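Local coordinates for protein aldose 1-epimerase (Caenorhabditis elegans, PDB 1LUR) that probably interconverts the alpha and beta anomers of aldose sugars such as galactose, acting as an aldose 1-epimerase (mutarotase), at residues E16-L28 and V143-I155. Numbering follows the deposited sequence.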
ATOM      1  N   GLU A  16      17.964  -8.235   0.547  1.00 40.58           N
ATOM      2  CA  GLU A  16      17.930  -7.646   1.875  1.00 40.60           C
ATOM      3  C   GLU A  16      18.697  -6.340   2.009  1.00 39.58           C
ATOM      4  O   GLU A  16      19.756  -6.157   1.404  1.00 39.59           O
ATOM      5  CB  GLU A  16      18.464  -8.644   2.906  1.00 43.40           C
ATOM      6  CG  GLU A  16      17.428  -9.626   3.432  1.00 47.74           C
ATOM      7  CD  GLU A  16      18.002 -10.580   4.468  1.00 51.66           C
ATOM      8  OE1 GLU A  16      18.662 -10.110   5.424  1.00 52.01           O
ATOM      9  OE2 GLU A  16      17.784 -11.802   4.333  1.00 53.35           O
ATOM     10  N   ILE A  17      18.136  -5.429   2.799  1.00 36.26           N
ATOM     11  CA  ILE A  17      18.744  -4.128   3.049  1.00 35.69           C
ATOM     12  C   ILE A  17      18.582  -3.902   4.540  1.00 35.15           C
ATOM     13  O   ILE A  17      17.676  -4.464   5.161  1.00 33.81           O
ATOM     14  CB  ILE A  17      18.057  -2.977   2.281  1.00 35.69           C
ATOM     15  CG1 ILE A  17      16.599  -2.836   2.710  1.00 35.02           C
ATOM     16  CG2 ILE A  17      18.165  -3.219   0.789  1.00 34.38           C
ATOM     17  CD1 ILE A  17      15.920  -1.615   2.122  1.00 35.90           C
ATOM     18  N   ALA A  18      19.450  -3.090   5.129  1.00 35.51           N
ATOM     19  CA  ALA A  18      19.345  -2.844   6.561  1.00 35.21           C
ATOM     20  C   ALA A  18      20.204  -1.684   7.028  1.00 33.71           C
ATOM     21  O   ALA A  18      21.147  -1.277   6.349  1.00 34.74           O
ATOM     22  CB  ALA A  18      19.730  -4.111   7.324  1.00 34.49           C
ATOM     23  N   ASN A  19      19.864  -1.134   8.184  1.00 32.52           N
ATOM     24  CA  ASN A  19      20.641  -0.025   8.712  1.00 32.87           C
ATOM     25  C   ASN A  19      21.551  -0.615   9.787  1.00 33.07           C
ATOM     26  O   ASN A  19      21.720  -1.831   9.856  1.00 33.45           O
ATOM     27  CB  ASN A  19      19.740   1.066   9.297  1.00 32.48           C
ATOM     28  CG  ASN A  19      18.903   0.582  10.452  1.00 33.24           C
ATOM     29  OD1 ASN A  19      19.035  -0.559  10.905  1.00 35.09           O
ATOM     30  ND2 ASN A  19      18.030   1.452  10.946  1.00 34.47           N
ATOM     31  N   LYS A  20      22.127   0.234  10.625  1.00 34.87           N
ATOM     32  CA  LYS A  20      23.019  -0.244  11.675  1.00 37.66           C
ATOM     33  C   LYS A  20      22.382  -0.341  13.059  1.00 38.27           C
ATOM     34  O   LYS A  20      23.073  -0.643  14.035  1.00 37.98           O
ATOM     35  CB  LYS A  20      24.244   0.668  11.755  1.00 39.19           C
ATOM     36  CG  LYS A  20      25.073   0.748  10.487  1.00 41.97           C
ATOM     37  CD  LYS A  20      25.848  -0.533  10.252  1.00 47.10           C
ATOM     38  CE  LYS A  20      26.916  -0.327   9.188  1.00 48.65           C
ATOM     39  NZ  LYS A  20      27.805   0.815   9.557  1.00 51.75           N
ATOM     40  N   GLN A  21      21.076  -0.102  13.149  1.00 39.54           N
ATOM     41  CA  GLN A  21      20.388  -0.166  14.437  1.00 39.90           C
ATOM     42  C   GLN A  21      19.406  -1.315  14.637  1.00 39.87           C
ATOM     43  O   GLN A  21      18.636  -1.307  15.599  1.00 41.05           O
ATOM     44  CB  GLN A  21      19.661   1.153  14.718  1.00 42.61           C
ATOM     45  CG  GLN A  21      20.580   2.325  15.011  1.00 46.32           C
ATOM     46  CD  GLN A  21      21.207   2.893  13.763  1.00 49.10           C
ATOM     47  OE1 GLN A  21      20.535   3.543  12.961  1.00 51.67           O
ATOM     48  NE2 GLN A  21      22.498   2.645  13.582  1.00 51.29           N
ATOM     49  N   GLY A  22      19.418  -2.297  13.745  1.00 38.10           N
ATOM     50  CA  GLY A  22      18.500  -3.409  13.908  1.00 36.43           C
ATOM     51  C   GLY A  22      17.234  -3.377  13.070  1.00 36.68           C
ATOM     52  O   GLY A  22      16.245  -4.010  13.433  1.00 37.80           O
ATOM     53  N   LEU A  23      17.251  -2.633  11.967  1.00 35.32           N
ATOM     54  CA  LEU A  23      16.095  -2.532  11.075  1.00 34.22           C
ATOM     55  C   LEU A  23      16.484  -3.210   9.769  1.00 33.65           C
ATOM     56  O   LEU A  23      17.453  -2.815   9.127  1.00 35.28           O
ATOM     57  CB  LEU A  23      15.736  -1.065  10.805  1.00 33.52           C
ATOM     58  CG  LEU A  23      14.699  -0.761   9.711  1.00 33.82           C
ATOM     59  CD1 LEU A  23      13.341  -1.370  10.062  1.00 30.38           C
ATOM     60  CD2 LEU A  23      14.574   0.750   9.559  1.00 35.46           C
ATOM     61  N   THR A  24      15.740  -4.238   9.382  1.00 33.27           N
ATOM     62  CA  THR A  24      16.033  -4.951   8.150  1.00 34.91           C
ATOM     63  C   THR A  24      14.774  -5.073   7.292  1.00 34.58           C
ATOM     64  O   THR A  24      13.670  -5.238   7.805  1.00 35.50           O
ATOM     65  CB  THR A  24      16.590  -6.371   8.446  1.00 35.81           C
ATOM     66  OG1 THR A  24      17.752  -6.265   9.278  1.00 37.11           O
ATOM     67  CG2 THR A  24      16.985  -7.080   7.157  1.00 36.75           C
ATOM     68  N   ALA A  25      14.955  -4.976   5.983  1.00 33.70           N
ATOM     69  CA  ALA A  25      13.846  -5.077   5.047  1.00 34.03           C
ATOM     70  C   ALA A  25      14.238  -6.039   3.937  1.00 33.60           C
ATOM     71  O   ALA A  25      15.355  -5.985   3.426  1.00 34.30           O
ATOM     72  CB  ALA A  25      13.524  -3.711   4.460  1.00 33.12           C
ATOM     73  N   THR A  26      13.325  -6.929   3.576  1.00 33.93           N
ATOM     74  CA  THR A  26      13.600  -7.886   2.520  1.00 34.46           C
ATOM     75  C   THR A  26      12.638  -7.615   1.368  1.00 34.29           C
ATOM     76  O   THR A  26      11.423  -7.621   1.552  1.00 34.64           O
ATOM     77  CB  THR A  26      13.420  -9.326   3.012  1.00 35.56           C
ATOM     78  OG1 THR A  26      14.272  -9.550   4.143  1.00 34.95           O
ATOM     79  CG2 THR A  26      13.791 -10.307   1.913  1.00 36.37           C
ATOM     80  N   LEU A  27      13.193  -7.369   0.187  1.00 34.24           N
ATOM     81  CA  LEU A  27      12.392  -7.090  -0.996  1.00 34.03           C
ATOM     82  C   LEU A  27      12.450  -8.227  -2.014  1.00 34.94           C
ATOM     83  O   LEU A  27      13.340  -9.077  -1.966  1.00 35.78           O
ATOM     84  CB  LEU A  27      12.867  -5.798  -1.657  1.00 33.23           C
ATOM     85  CG  LEU A  27      12.893  -4.535  -0.791  1.00 33.14           C
ATOM     86  CD1 LEU A  27      11.550  -4.380  -0.089  1.00 31.80           C
ATOM     87  CD2 LEU A  27      14.020  -4.620   0.236  1.00 33.69           C
ATOM     88  N   LEU A  28      11.496  -8.220  -2.939  1.00 33.74           N
ATOM     89  CA  LEU A  28      11.411  -9.235  -3.980  1.00 34.52           C
ATOM     90  C   LEU A  28      11.130  -8.534  -5.307  1.00 34.80           C
ATOM     91  O   LEU A  28      10.176  -7.762  -5.420  1.00 34.59           O
ATOM     92  CB  LEU A  28      10.283 -10.220  -3.654  1.00 34.76           C
ATOM     93  CG  LEU A  28      10.126 -11.477  -4.515  1.00 36.34           C
ATOM     94  CD1 LEU A  28      11.360 -12.368  -4.369  1.00 36.88           C
ATOM     95  CD2 LEU A  28       8.879 -12.231  -4.069  1.00 36.92           C
ATOM     96  N   VAL A 143      10.691   2.185  -8.423  1.00 26.12           N
ATOM     97  CA  VAL A 143      10.361   2.192  -7.006  1.00 27.18           C
ATOM     98  C   VAL A 143      11.607   1.884  -6.188  1.00 28.30           C
ATOM     99  O   VAL A 143      12.340   0.934  -6.488  1.00 29.61           O
ATOM    100  CB  VAL A 143       9.280   1.138  -6.688  1.00 25.81           C
ATOM    101  CG1 VAL A 143       9.210   0.888  -5.188  1.00 31.28           C
ATOM    102  CG2 VAL A 143       7.934   1.617  -7.212  1.00 25.53           C
ATOM    103  N   THR A 144      11.840   2.682  -5.150  1.00 27.26           N
ATOM    104  CA  THR A 144      13.005   2.480  -4.299  1.00 25.90           C
ATOM    105  C   THR A 144      12.637   2.293  -2.839  1.00 25.91           C
ATOM    106  O   THR A 144      11.734   2.955  -2.324  1.00 26.51           O
ATOM    107  CB  THR A 144      13.983   3.682  -4.390  1.00 24.55           C
ATOM    108  OG1 THR A 144      14.371   3.891  -5.754  1.00 24.15           O
ATOM    109  CG2 THR A 144      15.239   3.416  -3.542  1.00 25.98           C
ATOM    110  N   TYR A 145      13.325   1.358  -2.189  1.00 25.08           N
ATOM    111  CA  TYR A 145      13.109   1.070  -0.782  1.00 26.41           C
ATOM    112  C   TYR A 145      14.452   1.403  -0.145  1.00 28.50           C
ATOM    113  O   TYR A 145      15.492   0.915  -0.600  1.00 29.43           O
ATOM    114  CB  TYR A 145      12.805  -0.402  -0.532  1.00 26.28           C
ATOM    115  CG  TYR A 145      11.437  -0.858  -0.963  1.00 27.09           C
ATOM    116  CD1 TYR A 145      11.234  -1.409  -2.231  1.00 27.12           C
ATOM    117  CD2 TYR A 145      10.358  -0.815  -0.080  1.00 26.91           C
ATOM    118  CE1 TYR A 145       9.992  -1.919  -2.604  1.00 26.94           C
ATOM    119  CE2 TYR A 145       9.107  -1.322  -0.445  1.00 26.85           C
ATOM    120  CZ  TYR A 145       8.937  -1.878  -1.708  1.00 28.54           C
ATOM    121  OH  TYR A 145       7.723  -2.422  -2.061  1.00 27.75           O
ATOM    122  N   THR A 146      14.431   2.230   0.892  1.00 27.88           N
ATOM    123  CA  THR A 146      15.655   2.618   1.575  1.00 27.85           C
ATOM    124  C   THR A 146      15.442   2.662   3.082  1.00 27.65           C
ATOM    125  O   THR A 146      14.389   3.084   3.555  1.00 26.28           O
ATOM    126  CB  THR A 146      16.112   4.018   1.108  1.00 27.86           C
ATOM    127  OG1 THR A 146      16.339   4.006  -0.309  1.00 26.79           O
ATOM    128  CG2 THR A 146      17.396   4.443   1.833  1.00 28.70           C
ATOM    129  N   VAL A 147      16.429   2.191   3.833  1.00 27.37           N
ATOM    130  CA  VAL A 147      16.340   2.201   5.288  1.00 29.00           C
ATOM    131  C   VAL A 147      17.469   3.124   5.733  1.00 30.06           C
ATOM    132  O   VAL A 147      18.523   3.154   5.099  1.00 30.65           O
ATOM    133  CB  VAL A 147      16.558   0.805   5.897  1.00 29.15           C
ATOM    134  CG1 VAL A 147      15.339  -0.068   5.651  1.00 27.78           C
ATOM    135  CG2 VAL A 147      17.810   0.166   5.298  1.00 29.77           C
ATOM    136  N   ASN A 148      17.252   3.886   6.801  1.00 30.17           N
ATOM    137  CA  ASN A 148      18.293   4.797   7.276  1.00 31.75           C
ATOM    138  C   ASN A 148      18.545   4.703   8.776  1.00 33.26           C
ATOM    139  O   ASN A 148      17.912   3.914   9.472  1.00 32.55           O
ATOM    140  CB  ASN A 148      17.946   6.242   6.915  1.00 29.95           C
ATOM    141  CG  ASN A 148      16.614   6.687   7.486  1.00 29.03           C
ATOM    142  OD1 ASN A 148      16.255   6.342   8.612  1.00 25.52           O
ATOM    143  ND2 ASN A 148      15.882   7.481   6.715  1.00 31.30           N
ATOM    144  N   ASP A 149      19.476   5.527   9.257  1.00 35.13           N
ATOM    145  CA  ASP A 149      19.850   5.568  10.671  1.00 37.39           C
ATOM    146  C   ASP A 149      18.771   6.122  11.590  1.00 37.22           C
ATOM    147  O   ASP A 149      18.908   6.078  12.810  1.00 37.46           O
ATOM    148  CB  ASP A 149      21.141   6.380  10.854  1.00 39.87           C
ATOM    149  CG  ASP A 149      21.072   7.747  10.197  1.00 42.99           C
ATOM    150  OD1 ASP A 149      20.121   8.508  10.481  1.00 45.65           O
ATOM    151  OD2 ASP A 149      21.972   8.064   9.392  1.00 47.62           O
ATOM    152  N   ARG A 150      17.703   6.653  11.006  1.00 37.20           N
ATOM    153  CA  ARG A 150      16.608   7.207  11.790  1.00 36.11           C
ATOM    154  C   ARG A 150      15.539   6.131  11.953  1.00 33.81           C
ATOM    155  O   ARG A 150      14.419   6.409  12.378  1.00 34.14           O
ATOM    156  CB  ARG A 150      16.025   8.429  11.076  1.00 37.75           C
ATOM    157  CG  ARG A 150      17.023   9.561  10.857  1.00 42.48           C
ATOM    158  CD  ARG A 150      16.426  10.651   9.976  1.00 45.17           C
ATOM    159  NE  ARG A 150      15.170  11.161  10.521  1.00 49.69           N
ATOM    160  CZ  ARG A 150      14.343  11.977   9.870  1.00 52.15           C
ATOM    161  NH1 ARG A 150      14.633  12.384   8.638  1.00 51.87           N
ATOM    162  NH2 ARG A 150      13.221  12.384  10.453  1.00 52.51           N
ATOM    163  N   ASN A 151      15.901   4.894  11.625  1.00 32.07           N
ATOM    164  CA  ASN A 151      14.986   3.756  11.721  1.00 31.45           C
ATOM    165  C   ASN A 151      13.760   3.965  10.854  1.00 30.61           C
ATOM    166  O   ASN A 151      12.632   3.648  11.249  1.00 29.98           O
ATOM    167  CB  ASN A 151      14.547   3.506  13.163  1.00 33.83           C
ATOM    168  CG  ASN A 151      15.644   2.907  14.004  1.00 35.80           C
ATOM    169  OD1 ASN A 151      16.386   2.040  13.543  1.00 36.29           O
ATOM    170  ND2 ASN A 151      15.748   3.350  15.252  1.00 38.14           N
ATOM    171  N   GLN A 152      13.991   4.502   9.664  1.00 29.77           N
ATOM    172  CA  GLN A 152      12.908   4.753   8.732  1.00 29.85           C
ATOM    173  C   GLN A 152      13.037   3.917   7.471  1.00 29.63           C
ATOM    174  O   GLN A 152      14.142   3.598   7.022  1.00 29.09           O
ATOM    175  CB  GLN A 152      12.891   6.220   8.303  1.00 31.78           C
ATOM    176  CG  GLN A 152      12.844   7.229   9.425  1.00 32.71           C
ATOM    177  CD  GLN A 152      12.824   8.642   8.896  1.00 33.54           C
ATOM    178  OE1 GLN A 152      13.616   8.995   8.023  1.00 33.39           O
ATOM    179  NE2 GLN A 152      11.917   9.461   9.421  1.00 31.87           N
ATOM    180  N   LEU A 153      11.890   3.556   6.914  1.00 27.97           N
ATOM    181  CA  LEU A 153      11.837   2.779   5.690  1.00 26.63           C
ATOM    182  C   LEU A 153      11.225   3.815   4.756  1.00 26.74           C
ATOM    183  O   LEU A 153      10.123   4.313   5.007  1.00 27.18           O
ATOM    184  CB  LEU A 153      10.897   1.577   5.802  1.00 25.80           C
ATOM    185  CG  LEU A 153      10.566   0.939   4.444  1.00 26.92           C
ATOM    186  CD1 LEU A 153      11.832   0.359   3.810  1.00 30.69           C
ATOM    187  CD2 LEU A 153       9.524  -0.152   4.629  1.00 29.84           C
ATOM    188  N   ILE A 154      11.957   4.179   3.715  1.00 25.75           N
ATOM    189  CA  ILE A 154      11.460   5.161   2.765  1.00 26.51           C
ATOM    190  C   ILE A 154      11.115   4.489   1.445  1.00 26.28           C
ATOM    191  O   ILE A 154      11.937   3.762   0.873  1.00 25.02           O
ATOM    192  CB  ILE A 154      12.511   6.257   2.492  1.00 27.66           C
ATOM    193  CG1 ILE A 154      12.766   7.064   3.769  1.00 28.40           C
ATOM    194  CG2 ILE A 154      12.039   7.161   1.357  1.00 27.90           C
ATOM    195  CD1 ILE A 154      13.898   8.059   3.645  1.00 31.40           C
ATOM    196  N   ILE A 155       9.892   4.716   0.976  1.00 25.70           N
ATOM    197  CA  ILE A 155       9.454   4.137  -0.282  1.00 26.43           C
ATOM    198  C   ILE A 155       9.226   5.302  -1.228  1.00 27.47           C
ATOM    199  O   ILE A 155       8.435   6.203  -0.942  1.00 26.24           O
ATOM    200  CB  ILE A 155       8.116   3.367  -0.182  1.00 28.09           C
ATOM    201  CG1 ILE A 155       8.220   2.206   0.807  1.00 27.12           C
ATOM    202  CG2 ILE A 155       7.746   2.820  -1.562  1.00 26.58           C
ATOM    203  CD1 ILE A 155       6.950   1.367   0.884  1.00 29.06           C
TER
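Asn-19 and Asn-148 join two beta-hairpins from different sheets of the galactose mutarotase fold, and the contact illustrates how packed sheets can be pinned at their turns. The side chain of Asn-19 is instructive from base to tip. Its CB rests 3.4 Å from Asn-148 O; a chi1 of 62° sets CG where backbone N and C both flank it, placing OD1 near the amides of its own loop and ND2 toward the 148-151 turn. OD1 accepts from Leu-23 N at 2.9 Å and, weakly, from Gln-21 N. ND2 spends both hydrogens across the contact: a nearly straight bond (168°) to Asn-148 O at 2.9 Å, in the plane of the Asn-19 amide, and a more bent one to Asn-151 OD1. Asn-151 N reaches Asn-148 O from the opposite face of that carbonyl, within a type I turn. A leucine here would probably leave Asn-148 O and Asn-151 OD1 without this donor and the 16-28 loop less firmly shaped. Behind the amides, Val-147 CG1 meets Ile-17 CD1 at 3.9 Å, and Leu-27 CD1 sits 3.5 Å over the centre of the Tyr-145 ring. One amide thus orders its loop and ties it to the facing turn, while apolar side chains fill the interface between strands.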